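Local coordinates for mitogen activated protein kinase, putative (Leishmania donovani, PDB 4QNY), which probably transfers phosphate from ATP to serine and threonine residues of target proteins as a MAP kinase, and here holds an ATP analogue and magnesium, at residues 84-89 against 101-106; 37-42 against 49-54; 16-21 against 90-95; 65-70 against 169-174. All blocks are in the same frame, centred on the assembly; numbering follows the deposited sequence. Where two conformers were deposited one is given.

Contact 1 of 4, residues 84-89 against 101-106. With ANP (phosphoaminophosphonic acid-adenylate ester), chain D.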
# COMPACT_ATOMS: atom_id res chain seq x y z
N ILE A 84 -7.21 7.41 -2.56
CA ILE A 84 -7.00 8.76 -2.04
C ILE A 84 -6.79 9.75 -3.18
O ILE A 84 -6.03 9.51 -4.12
CB ILE A 84 -5.81 8.80 -1.04
CG1 ILE A 84 -5.79 10.14 -0.30
CG2 ILE A 84 -4.48 8.51 -1.73
CD1 ILE A 84 -6.94 10.32 0.66
N GLY A 85 -7.51 10.87 -3.11
CA GLY A 85 -7.53 11.83 -4.19
C GLY A 85 -6.43 12.87 -4.13
O GLY A 85 -5.82 13.09 -3.09
N LEU A 86 -6.18 13.51 -5.27
CA LEU A 86 -5.17 14.56 -5.36
C LEU A 86 -5.83 15.93 -5.49
O LEU A 86 -6.63 16.15 -6.39
CB LEU A 86 -4.25 14.29 -6.55
CG LEU A 86 -3.01 15.18 -6.68
CD1 LEU A 86 -2.04 14.92 -5.54
CD2 LEU A 86 -2.33 14.98 -8.02
N ARG A 87 -5.48 16.84 -4.59
CA ARG A 87 -6.07 18.18 -4.61
C ARG A 87 -5.14 19.22 -5.22
O ARG A 87 -5.60 20.14 -5.89
CB ARG A 87 -6.48 18.61 -3.19
CG ARG A 87 -7.98 18.56 -2.94
CD ARG A 87 -8.42 19.68 -2.01
NE ARG A 87 -9.88 19.78 -1.94
CZ ARG A 87 -10.53 20.79 -1.36
NH1 ARG A 87 -9.85 21.78 -0.80
NH2 ARG A 87 -11.85 20.80 -1.34
N ASN A 88 -3.84 19.08 -4.98
CA ASN A 88 -2.88 20.06 -5.48
C ASN A 88 -1.43 19.56 -5.48
O ASN A 88 -1.09 18.60 -4.78
CB ASN A 88 -2.97 21.35 -4.65
CG ASN A 88 -2.65 22.59 -5.46
OD1 ASN A 88 -1.90 22.53 -6.44
ND2 ASN A 88 -3.20 23.72 -5.05
N ILE A 89 -0.59 20.22 -6.27
CA ILE A 89 0.85 19.96 -6.29
C ILE A 89 1.62 21.27 -6.15
O ILE A 89 1.70 22.06 -7.09
CB ILE A 89 1.29 19.25 -7.58
CG1 ILE A 89 0.50 17.96 -7.79
CG2 ILE A 89 2.79 18.96 -7.55
CD1 ILE A 89 0.81 16.88 -6.78
N PHE A 101 9.05 19.78 -2.38
CA PHE A 101 7.72 20.16 -2.86
C PHE A 101 6.64 19.42 -2.06
O PHE A 101 6.93 18.45 -1.36
CB PHE A 101 7.57 19.88 -4.36
CG PHE A 101 7.34 18.44 -4.70
CD1 PHE A 101 8.40 17.56 -4.80
CD2 PHE A 101 6.06 17.97 -4.96
CE1 PHE A 101 8.20 16.23 -5.12
CE2 PHE A 101 5.85 16.65 -5.28
CZ PHE A 101 6.92 15.78 -5.37
N TYR A 102 5.41 19.89 -2.17
CA TYR A 102 4.31 19.36 -1.38
C TYR A 102 3.24 18.66 -2.21
O TYR A 102 2.85 19.14 -3.28
CB TYR A 102 3.66 20.48 -0.56
CG TYR A 102 4.44 20.87 0.67
CD1 TYR A 102 4.15 20.30 1.90
CD2 TYR A 102 5.46 21.81 0.60
CE1 TYR A 102 4.86 20.66 3.03
CE2 TYR A 102 6.18 22.17 1.72
CZ TYR A 102 5.87 21.59 2.94
OH TYR A 102 6.58 21.94 4.06
N ILE A 103 2.77 17.53 -1.71
CA ILE A 103 1.65 16.81 -2.31
C ILE A 103 0.40 17.03 -1.46
O ILE A 103 0.38 16.70 -0.28
CB ILE A 103 1.93 15.30 -2.42
CG1 ILE A 103 3.18 15.06 -3.27
CG2 ILE A 103 0.73 14.58 -3.01
CD1 ILE A 103 3.67 13.63 -3.21
N VAL A 104 -0.64 17.60 -2.07
CA VAL A 104 -1.87 17.92 -1.35
C VAL A 104 -2.98 16.93 -1.67
O VAL A 104 -3.43 16.83 -2.82
CB VAL A 104 -2.34 19.34 -1.67
CG1 VAL A 104 -3.66 19.63 -0.97
CG2 VAL A 104 -1.28 20.36 -1.27
N MET A 105 -3.43 16.20 -0.65
CA MET A 105 -4.45 15.17 -0.83
C MET A 105 -5.65 15.40 0.09
O MET A 105 -5.58 16.19 1.03
CB MET A 105 -3.86 13.79 -0.55
CG MET A 105 -2.55 13.51 -1.27
SD MET A 105 -1.63 12.19 -0.47
CE MET A 105 -1.27 12.94 1.12
N ASP A 106 -6.74 14.69 -0.18
CA ASP A 106 -7.89 14.68 0.71
C ASP A 106 -7.48 14.10 2.06
O ASP A 106 -6.56 13.28 2.15
CB ASP A 106 -9.04 13.87 0.12
CG ASP A 106 -9.67 14.54 -1.09
OD1 ASP A 106 -9.88 15.77 -1.04
OD2 ASP A 106 -9.95 13.84 -2.08
PG ANP D . 6.39 7.28 0.31
O1G ANP D . 6.63 8.65 0.86
O2G ANP D . 5.51 7.39 -0.99
O3G ANP D . 7.78 6.63 -0.08
PB ANP D . 5.21 7.07 2.88
O1B ANP D . 6.40 7.80 3.41
O2B ANP D . 4.78 6.00 3.92
N3B ANP D . 5.60 6.29 1.44
PA ANP D . 2.52 7.72 2.90
O1A ANP D . 2.32 6.27 3.13
O2A ANP D . 1.73 8.26 1.71
O3A ANP D . 4.05 8.08 2.63
O5' ANP D . 2.12 8.49 4.23
C5' ANP D . 2.61 8.08 5.53
C4' ANP D . 1.48 8.12 6.52
O4' ANP D . 0.81 9.40 6.46
C3' ANP D . 0.37 7.10 6.29
O3' ANP D . 0.70 5.84 6.85
C2' ANP D . -0.82 7.75 7.00
O2' ANP D . -0.82 7.46 8.40
C1' ANP D . -0.56 9.25 6.77
N9 ANP D . -1.34 9.81 5.67
C8 ANP D . -1.00 9.84 4.35
N7 ANP D . -1.90 10.41 3.57
C5 ANP D . -2.90 10.78 4.46
C6 ANP D . -4.14 11.43 4.27
N6 ANP D . -4.59 11.84 3.08
N1 ANP D . -4.90 11.65 5.36
C2 ANP D . -4.46 11.24 6.55
N3 ANP D . -3.31 10.62 6.85
C4 ANP D . -2.57 10.42 5.75
O HOH W 1 -10.43 10.87 -2.31
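Strands 86-89 and 101-106 form an antiparallel hairpin in the N-terminal lobe of a protein kinase fold, and a classic beta bulge sets which side chains meet. Arg87 and Asn88 both oppose Val104, whose O accepts from Arg87 N at 2.7 Å and from Asn88 N at 3.1 Å. The first donor lies in the carbonyl plane and the second 27° above it. Val104 stands opposite the bulge: its CG1, anti to the backbone N, lies 3.7 Å from Arg87 CB, while its CB packs 3.6 Å from Asn88 CB. On the face shared with Met105, Leu86 and Ile103 cross at about a right angle, with Leu86 CD1 3.8 Å from Ile103 CG2. From the bulge itself, Arg87 crosses Asp106 just as steeply, but Asp106 OD1 lies well out of the guanidinium plane, so no N-H points at it and the opposite charges are merely close, beyond a salt bridge.

Met105 occupies the position called the gatekeeper in kinases. Its chain bends at the sulfur and places CE 3.6 Å from N7 of the ATP analogue. In the hinge that follows, Asp106 O accepts from adenine N6 at 2.6 Å, and Ile84 CD1 touches that same oxygen at 3.3 Å.

Contact 2 of 4, residues 37-42 against 49-54. With ANP (phosphoaminophosphonic acid-adenylate ester), chain D.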
# COMPACT_ATOMS: atom_id res chain seq x y z
N ILE A 37 1.21 16.33 6.82
CA ILE A 37 0.67 17.38 7.68
C ILE A 37 -0.83 17.61 7.48
O ILE A 37 -1.32 17.67 6.36
CB ILE A 37 1.40 18.72 7.45
CG1 ILE A 37 2.90 18.49 7.31
CG2 ILE A 37 1.08 19.70 8.57
CD1 ILE A 37 3.66 19.72 6.84
N ARG A 38 -1.55 17.75 8.59
CA ARG A 38 -2.97 18.09 8.57
C ARG A 38 -3.14 19.59 8.43
O ARG A 38 -2.78 20.36 9.33
CB ARG A 38 -3.65 17.58 9.85
CG ARG A 38 -5.13 17.90 9.96
CD ARG A 38 -5.71 17.24 11.20
NE ARG A 38 -7.14 17.48 11.36
CZ ARG A 38 -7.89 16.93 12.31
NH1 ARG A 38 -7.34 16.11 13.20
NH2 ARG A 38 -9.18 17.20 12.39
N ALA A 39 -3.69 20.02 7.30
CA ALA A 39 -3.82 21.45 7.01
C ALA A 39 -5.24 21.84 6.62
O ALA A 39 -6.03 21.01 6.18
CB ALA A 39 -2.85 21.84 5.90
N ARG A 40 -5.55 23.12 6.78
CA ARG A 40 -6.85 23.66 6.40
C ARG A 40 -6.71 24.64 5.24
O ARG A 40 -5.85 25.53 5.27
CB ARG A 40 -7.54 24.33 7.59
N ASP A 41 -7.54 24.48 4.22
CA ASP A 41 -7.49 25.33 3.03
C ASP A 41 -8.40 26.55 3.19
O ASP A 41 -9.62 26.43 3.15
CB ASP A 41 -7.88 24.53 1.79
CG ASP A 41 -7.69 25.31 0.50
OD1 ASP A 41 -8.16 24.83 -0.55
OD2 ASP A 41 -7.07 26.39 0.54
N THR A 42 -7.78 27.71 3.37
CA THR A 42 -8.51 28.94 3.69
C THR A 42 -9.39 29.47 2.56
O THR A 42 -10.28 30.29 2.80
CB THR A 42 -7.54 30.06 4.12
OG1 THR A 42 -6.55 30.25 3.11
CG2 THR A 42 -6.86 29.70 5.43
N VAL A 49 -7.39 19.16 4.99
CA VAL A 49 -6.67 18.60 3.85
C VAL A 49 -5.31 18.07 4.29
O VAL A 49 -4.70 18.59 5.23
CB VAL A 49 -6.52 19.67 2.73
CG1 VAL A 49 -5.06 19.87 2.33
CG2 VAL A 49 -7.37 19.30 1.52
N ALA A 50 -4.85 17.01 3.64
CA ALA A 50 -3.56 16.41 3.97
C ALA A 50 -2.46 16.91 3.04
O ALA A 50 -2.66 17.02 1.83
CB ALA A 50 -3.64 14.90 3.91
N MET A 51 -1.30 17.22 3.61
CA MET A 51 -0.16 17.70 2.83
C MET A 51 1.06 16.82 3.05
O MET A 51 1.52 16.64 4.18
CB MET A 51 0.16 19.15 3.20
CG MET A 51 -0.95 20.13 2.86
SD MET A 51 -0.44 21.85 3.07
CE MET A 51 0.89 21.95 1.88
N LYS A 52 1.59 16.28 1.96
CA LYS A 52 2.72 15.37 2.01
C LYS A 52 3.99 16.04 1.48
O LYS A 52 4.12 16.29 0.28
CB LYS A 52 2.41 14.10 1.21
CG LYS A 52 3.48 13.02 1.28
CD LYS A 52 3.04 11.78 0.51
CE LYS A 52 4.05 10.66 0.62
NZ LYS A 52 3.59 9.44 -0.09
N ARG A 53 4.93 16.32 2.38
CA ARG A 53 6.17 16.98 2.00
C ARG A 53 7.18 15.98 1.44
O ARG A 53 7.34 14.89 1.97
CB ARG A 53 6.78 17.73 3.19
CG ARG A 53 7.96 18.62 2.83
CD ARG A 53 8.59 19.26 4.06
NE ARG A 53 9.60 20.26 3.72
CZ ARG A 53 10.90 20.00 3.59
NH1 ARG A 53 11.36 18.77 3.78
NH2 ARG A 53 11.74 20.98 3.27
N VAL A 54 7.85 16.37 0.37
CA VAL A 54 8.93 15.58 -0.20
C VAL A 54 10.25 16.31 0.00
O VAL A 54 10.43 17.42 -0.50
CB VAL A 54 8.71 15.32 -1.70
CG1 VAL A 54 9.86 14.52 -2.28
CG2 VAL A 54 7.39 14.59 -1.92
PG ANP D . 6.39 7.28 0.31
O1G ANP D . 6.63 8.65 0.86
O2G ANP D . 5.51 7.39 -0.99
O3G ANP D . 7.78 6.63 -0.08
PB ANP D . 5.21 7.07 2.88
O1B ANP D . 6.40 7.80 3.41
O2B ANP D . 4.78 6.00 3.92
N3B ANP D . 5.60 6.29 1.44
PA ANP D . 2.52 7.72 2.90
O1A ANP D . 2.32 6.27 3.13
O2A ANP D . 1.73 8.26 1.71
O3A ANP D . 4.05 8.08 2.63
O5' ANP D . 2.12 8.49 4.23
C5' ANP D . 2.61 8.08 5.53
C4' ANP D . 1.48 8.12 6.52
O4' ANP D . 0.81 9.40 6.46
C3' ANP D . 0.37 7.10 6.29
O3' ANP D . 0.70 5.84 6.85
C2' ANP D . -0.82 7.75 7.00
O2' ANP D . -0.82 7.46 8.40
C1' ANP D . -0.56 9.25 6.77
N9 ANP D . -1.34 9.81 5.67
C8 ANP D . -1.00 9.84 4.35
N7 ANP D . -1.90 10.41 3.57
C5 ANP D . -2.90 10.78 4.46
C6 ANP D . -4.14 11.43 4.27
N6 ANP D . -4.59 11.84 3.08
N1 ANP D . -4.90 11.65 5.36
C2 ANP D . -4.46 11.24 6.55
N3 ANP D . -3.31 10.62 6.85
C4 ANP D . -2.57 10.42 5.75
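Met51 takes part in both apolar side-chain contacts of this antiparallel hairpin, whose second strand bears the lysine of the kinase VAIK-type motif, here Val49-Ala50-Met51-Lys52. Its CB lies 3.8 Å from Ile37 O, the carbonyl that also accepts a hydrogen bond from Met51 N. CG, anti to the carbonyl carbon (chi1 -64°), turns along the neighbouring strand to 4.0 Å from Ala39 CB. SD comes closer still, 3.7 Å from Ala39 CB, and a bend at chi3 (62°) then carries CE away from strand 37-41 to touch Leu90 CD1. Beneath this chain the backbones are tightly joined in two hydrogen-bonded pairs, Ile37 with Met51 and Ala39 with Val49. In the second pair both donors lie nearly along the C=O axis.

Ala50 and Lys52 serve the nucleotide. Ala50 CB rests 3.3 Å from N6 of the ATP analogue. Lys52 runs fully extended, and its NZ grips both the alpha and gamma phosphates, donating to O2A at 2.8 Å, O2G at 2.9 Å and the bridging O3A at 3.1 Å, and weakly to O1G. A salt bridge from NZ to Glu71 links this lysine to helix 62-77, the arrangement seen in active-like kinases.

Met51 thus sits on the sheet face turned from the nucleotide, between Tyr22 of strand 22-31, Tyr102 of strand 101-106 and Val15 of helix 8-16.

Contact 3 of 4, residues 16-21 against 90-95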
# COMPACT_ATOMS: atom_id res chain seq x y z
N CYS A 16 3.76 28.80 2.79
CA CYS A 16 3.27 30.13 2.42
C CYS A 16 4.02 30.70 1.22
O CYS A 16 3.46 31.46 0.43
CB CYS A 16 3.38 31.09 3.61
SG CYS A 16 2.17 30.80 4.92
N ARG A 17 5.29 30.33 1.08
CA ARG A 17 6.09 30.77 -0.06
C ARG A 17 5.70 30.01 -1.33
O ARG A 17 6.12 30.37 -2.43
CB ARG A 17 7.58 30.60 0.22
CG ARG A 17 8.13 31.59 1.24
CD ARG A 17 9.65 31.56 1.30
NE ARG A 17 10.16 30.35 1.95
CZ ARG A 17 10.42 30.27 3.25
NH1 ARG A 17 10.21 31.31 4.04
NH2 ARG A 17 10.88 29.13 3.77
N LEU A 18 4.90 28.96 -1.16
CA LEU A 18 4.37 28.21 -2.30
C LEU A 18 2.93 28.62 -2.57
O LEU A 18 2.59 29.02 -3.69
CB LEU A 18 4.45 26.71 -2.04
CG LEU A 18 5.84 26.13 -1.80
CD1 LEU A 18 5.75 24.66 -1.42
CD2 LEU A 18 6.72 26.31 -3.03
N ASP A 19 2.10 28.53 -1.54
CA ASP A 19 0.70 28.92 -1.65
C ASP A 19 0.17 29.33 -0.27
O ASP A 19 0.26 28.57 0.69
CB ASP A 19 -0.14 27.78 -2.22
CG ASP A 19 -1.45 28.26 -2.83
OD1 ASP A 19 -2.02 29.24 -2.31
OD2 ASP A 19 -1.91 27.65 -3.82
N ASP A 20 -0.37 30.54 -0.20
CA ASP A 20 -0.83 31.11 1.07
C ASP A 20 -2.12 30.46 1.57
O ASP A 20 -2.57 30.72 2.68
CB ASP A 20 -1.03 32.62 0.92
CG ASP A 20 -0.48 33.40 2.10
OD1 ASP A 20 0.46 32.90 2.76
OD2 ASP A 20 -0.97 34.52 2.36
N ARG A 21 -2.70 29.60 0.73
CA ARG A 21 -3.97 28.94 1.03
C ARG A 21 -3.96 28.12 2.32
O ARG A 21 -4.89 28.21 3.13
CB ARG A 21 -4.38 28.03 -0.13
CG ARG A 21 -5.04 28.75 -1.29
CD ARG A 21 -5.17 27.86 -2.53
NE ARG A 21 -6.02 26.70 -2.31
CZ ARG A 21 -6.68 26.07 -3.28
NH1 ARG A 21 -6.59 26.50 -4.53
NH2 ARG A 21 -7.44 25.02 -2.99
N LEU A 90 2.19 21.50 -4.97
CA LEU A 90 2.90 22.75 -4.69
C LEU A 90 4.39 22.62 -4.98
O LEU A 90 5.10 21.85 -4.32
CB LEU A 90 2.69 23.17 -3.24
CG LEU A 90 1.23 23.29 -2.78
CD1 LEU A 90 1.17 23.77 -1.33
CD2 LEU A 90 0.45 24.23 -3.69
N THR A 91 4.87 23.38 -5.96
CA THR A 91 6.27 23.35 -6.35
C THR A 91 6.87 24.75 -6.36
O THR A 91 6.18 25.72 -6.66
CB THR A 91 6.43 22.73 -7.75
OG1 THR A 91 5.54 23.38 -8.66
CG2 THR A 91 6.10 21.24 -7.71
N PRO A 92 8.16 24.87 -6.01
CA PRO A 92 8.86 26.16 -6.04
C PRO A 92 8.99 26.71 -7.46
O PRO A 92 9.34 25.97 -8.38
CB PRO A 92 10.24 25.83 -5.46
CG PRO A 92 10.05 24.56 -4.70
CD PRO A 92 9.02 23.80 -5.47
N GLU A 93 8.71 28.00 -7.63
CA GLU A 93 8.78 28.63 -8.94
C GLU A 93 10.21 28.71 -9.46
O GLU A 93 10.45 28.65 -10.67
CB GLU A 93 8.16 30.03 -8.89
N ASP A 94 11.16 28.85 -8.55
CA ASP A 94 12.57 28.94 -8.91
C ASP A 94 13.23 27.56 -8.89
O ASP A 94 13.27 26.91 -7.85
CB ASP A 94 13.31 29.89 -7.97
CG ASP A 94 14.62 30.40 -8.55
OD1 ASP A 94 15.18 29.74 -9.45
OD2 ASP A 94 15.10 31.46 -8.09
N PRO A 95 13.74 27.11 -10.05
CA PRO A 95 14.45 25.83 -10.15
C PRO A 95 15.69 25.79 -9.25
O PRO A 95 16.14 24.71 -8.87
CB PRO A 95 14.85 25.76 -11.63
CG PRO A 95 14.74 27.17 -12.13
CD PRO A 95 13.62 27.77 -11.36
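The two backbones meet without a hydrogen bond between them, nearest at Leu18 and Leu90, whose CA atoms stand 6.1 Å apart. One is the connection from helix 8-16 to strand 22-31, which contains an Asx turn at Asp19; the other leaves the strand 86-90 of the kinase N-lobe sheet.

Leu18 is the residue most buried by the contact. Its CG is anti to the carbonyl carbon, and the two methyls beyond it divide the work. CD1 lies 3.9 Å from Leu90 CB, the two leucines crossing obliquely. CD2 reaches further along the second segment and settles at the peptide before the proline, 3.6 Å from Pro92 N, with the ring atom Pro92 CG slightly farther at 4.1 Å. Leu90 reaches Asp19 with its CD2, 3.9 Å from Asp19 CB, and these chains cross at about a right angle. Tyr102 of the adjoining strand 101-106 touches both leucines, completing a small apolar cluster at the outer part of the lobe.

Asp19 meets Leu90 chiefly through CB, while its OD1 turns to its own loop and accepts from Arg21 N at 3.1 Å, the donor lying 39° out of the carboxylate plane.

Contact 4 of 4, residues 65-70 against 169-174; sequences AKRILR and FGLAKE
Two arginines one helical turn apart reach the same stretch of backbone, residues 169-174, through different torsions. Arg70 sends CG anti to its backbone N (chi1 177°) and then bends at chi3 (-71°), which turns the edge of its guanidinium toward residues 172-173. Arg67 instead has CG anti to the carbonyl carbon and runs extended as far as NE, alongside Leu171.

The helix is the C-helix of the kinase N-lobe, and residues 169-174 start within the DFG motif, whose Asp168 binds magnesium, and lead into the activation segment. Arg70 NH1 donates to Ala172 O at 2.9 Å with an N-H...O angle of 148°. The acceptor lies in the guanidinium plane and uses a lone pair, consistent with the bond holding the group in this rotation. At the same edge Lys173 CD, an aliphatic atom, packs 3.4 Å from Arg70 NH1. The Arg67 chain lies along Gly170 O, with CB 3.7 Å from that oxygen, and Leu171 CD2 sits over one face of its guanidinium, toward the rim, 3.5 Å from Arg67 NH2.

In related MAP kinases the arginine at the position of Arg70 can bind the phosphothreonine of the activation segment. Here the one hydrogen bond across the contact, from charged donor to backbone carbonyl, ties the C-helix to the chain just after DFG. Lys173 NZ stays 4.7 Å from Arg70 NH1, so a neutral carbonyl may suit the arginine better.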
# COMPACT_ATOMS: atom_id res chain seq x y z
N ALA A 65 13.61 10.01 -7.37
CA ALA A 65 12.84 11.10 -7.97
C ALA A 65 11.86 10.58 -9.01
O ALA A 65 10.77 11.13 -9.18
CB ALA A 65 13.78 12.13 -8.58
N LYS A 66 12.25 9.52 -9.72
CA LYS A 66 11.37 8.92 -10.71
C LYS A 66 10.19 8.23 -10.03
O LYS A 66 9.09 8.15 -10.60
CB LYS A 66 12.13 7.92 -11.59
CG LYS A 66 13.03 8.57 -12.63
CD LYS A 66 13.96 7.56 -13.29
CE LYS A 66 13.21 6.66 -14.26
NZ LYS A 66 12.91 7.35 -15.55
N ARG A 67 10.41 7.73 -8.82
CA ARG A 67 9.36 7.07 -8.06
C ARG A 67 8.30 8.07 -7.61
O ARG A 67 7.10 7.78 -7.66
CB ARG A 67 9.94 6.35 -6.84
CG ARG A 67 10.70 5.08 -7.16
CD ARG A 67 11.15 4.39 -5.88
NE ARG A 67 11.93 3.19 -6.16
CZ ARG A 67 12.48 2.43 -5.21
NH1 ARG A 67 13.17 1.34 -5.55
NH2 ARG A 67 12.35 2.75 -3.94
N ILE A 68 8.73 9.24 -7.15
CA ILE A 68 7.79 10.23 -6.65
C ILE A 68 7.00 10.85 -7.80
O ILE A 68 5.83 11.17 -7.65
CB ILE A 68 8.51 11.34 -5.82
CG1 ILE A 68 7.52 12.05 -4.90
CG2 ILE A 68 9.25 12.33 -6.71
CD1 ILE A 68 6.99 11.18 -3.78
N LEU A 69 7.63 10.97 -8.97
CA LEU A 69 6.96 11.51 -10.15
C LEU A 69 5.83 10.59 -10.58
O LEU A 69 4.73 11.05 -10.91
CB LEU A 69 7.95 11.70 -11.30
CG LEU A 69 7.35 12.09 -12.65
CD1 LEU A 69 6.64 13.43 -12.56
CD2 LEU A 69 8.42 12.11 -13.73
N ARG A 70 6.10 9.29 -10.57
CA ARG A 70 5.10 8.29 -10.92
C ARG A 70 3.95 8.30 -9.92
O ARG A 70 2.79 8.12 -10.30
CB ARG A 70 5.73 6.90 -11.00
CG ARG A 70 4.74 5.79 -11.28
CD ARG A 70 5.42 4.42 -11.29
NE ARG A 70 6.28 4.23 -12.46
CZ ARG A 70 6.90 3.10 -12.75
NH1 ARG A 70 6.76 2.04 -11.96
NH2 ARG A 70 7.66 3.01 -13.83
N PHE A 169 1.45 5.33 -3.49
CA PHE A 169 1.81 4.69 -4.75
C PHE A 169 3.29 4.90 -5.05
O PHE A 169 3.69 5.04 -6.20
CB PHE A 169 0.96 5.24 -5.90
CG PHE A 169 -0.50 4.89 -5.79
CD1 PHE A 169 -0.99 3.72 -6.34
CD2 PHE A 169 -1.38 5.75 -5.15
CE1 PHE A 169 -2.33 3.40 -6.24
CE2 PHE A 169 -2.72 5.44 -5.05
CZ PHE A 169 -3.20 4.26 -5.59
N GLY A 170 4.11 4.91 -3.99
CA GLY A 170 5.53 5.19 -4.12
C GLY A 170 6.35 4.04 -4.67
O GLY A 170 7.48 4.24 -5.13
N LEU A 171 5.80 2.83 -4.62
CA LEU A 171 6.51 1.66 -5.12
C LEU A 171 5.71 0.95 -6.21
O LEU A 171 5.98 -0.21 -6.53
CB LEU A 171 6.80 0.68 -3.98
CG LEU A 171 7.96 1.03 -3.04
CD1 LEU A 171 8.09 -0.03 -1.95
CD2 LEU A 171 9.25 1.15 -3.82
N ALA A 172 4.74 1.65 -6.79
CA ALA A 172 3.86 1.06 -7.78
C ALA A 172 4.61 0.62 -9.03
O ALA A 172 5.57 1.28 -9.46
CB ALA A 172 2.76 2.04 -8.15
N LYS A 173 4.17 -0.49 -9.60
CA LYS A 173 4.82 -1.10 -10.75
C LYS A 173 3.92 -1.35 -11.94
O LYS A 173 2.70 -1.35 -11.79
CB LYS A 173 5.45 -2.42 -10.34
CG LYS A 173 6.84 -2.21 -9.91
CD LYS A 173 7.42 -1.14 -10.80
CE LYS A 173 8.88 -1.20 -10.85
NZ LYS A 173 9.10 -2.04 -12.06
N GLU A 174 4.52 -1.56 -13.11
CA GLU A 174 3.78 -1.95 -14.30
C GLU A 174 3.29 -3.39 -14.17
O GLU A 174 3.95 -4.21 -13.52
CB GLU A 174 4.65 -1.78 -15.55
CG GLU A 174 4.16 -2.51 -16.80
CD GLU A 174 4.82 -2.01 -18.07
OE1 GLU A 174 5.38 -0.90 -18.05
OE2 GLU A 174 4.78 -2.74 -19.08

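Overall arrangement
Contacts 1 and 2 belong to one five-stranded sheet, their centres 8 Å apart, and are joined by Ile103 O to Lys52 N (2.6 Å) and Met105 N to Ala50 O (2.7 Å). Together they frame the ATP analogue, contact 1 at the adenine, contact 2 at adenine and phosphates. Contact 3 lies at the far end of strand 86-90, the Leu90 side chain about 14 Å from the nucleotide; a probable hydrogen bond, Tyr102 N to Leu90 O (2.9 Å), continues the pairing of contact 1, and a salt bridge runs from Arg21 NH2 to Asp41 OD1 of contact 2 (2.6 Å). Contact 4 reaches the nucleotide through Gly170, and its Ile68 packs on Phe101 and Val54.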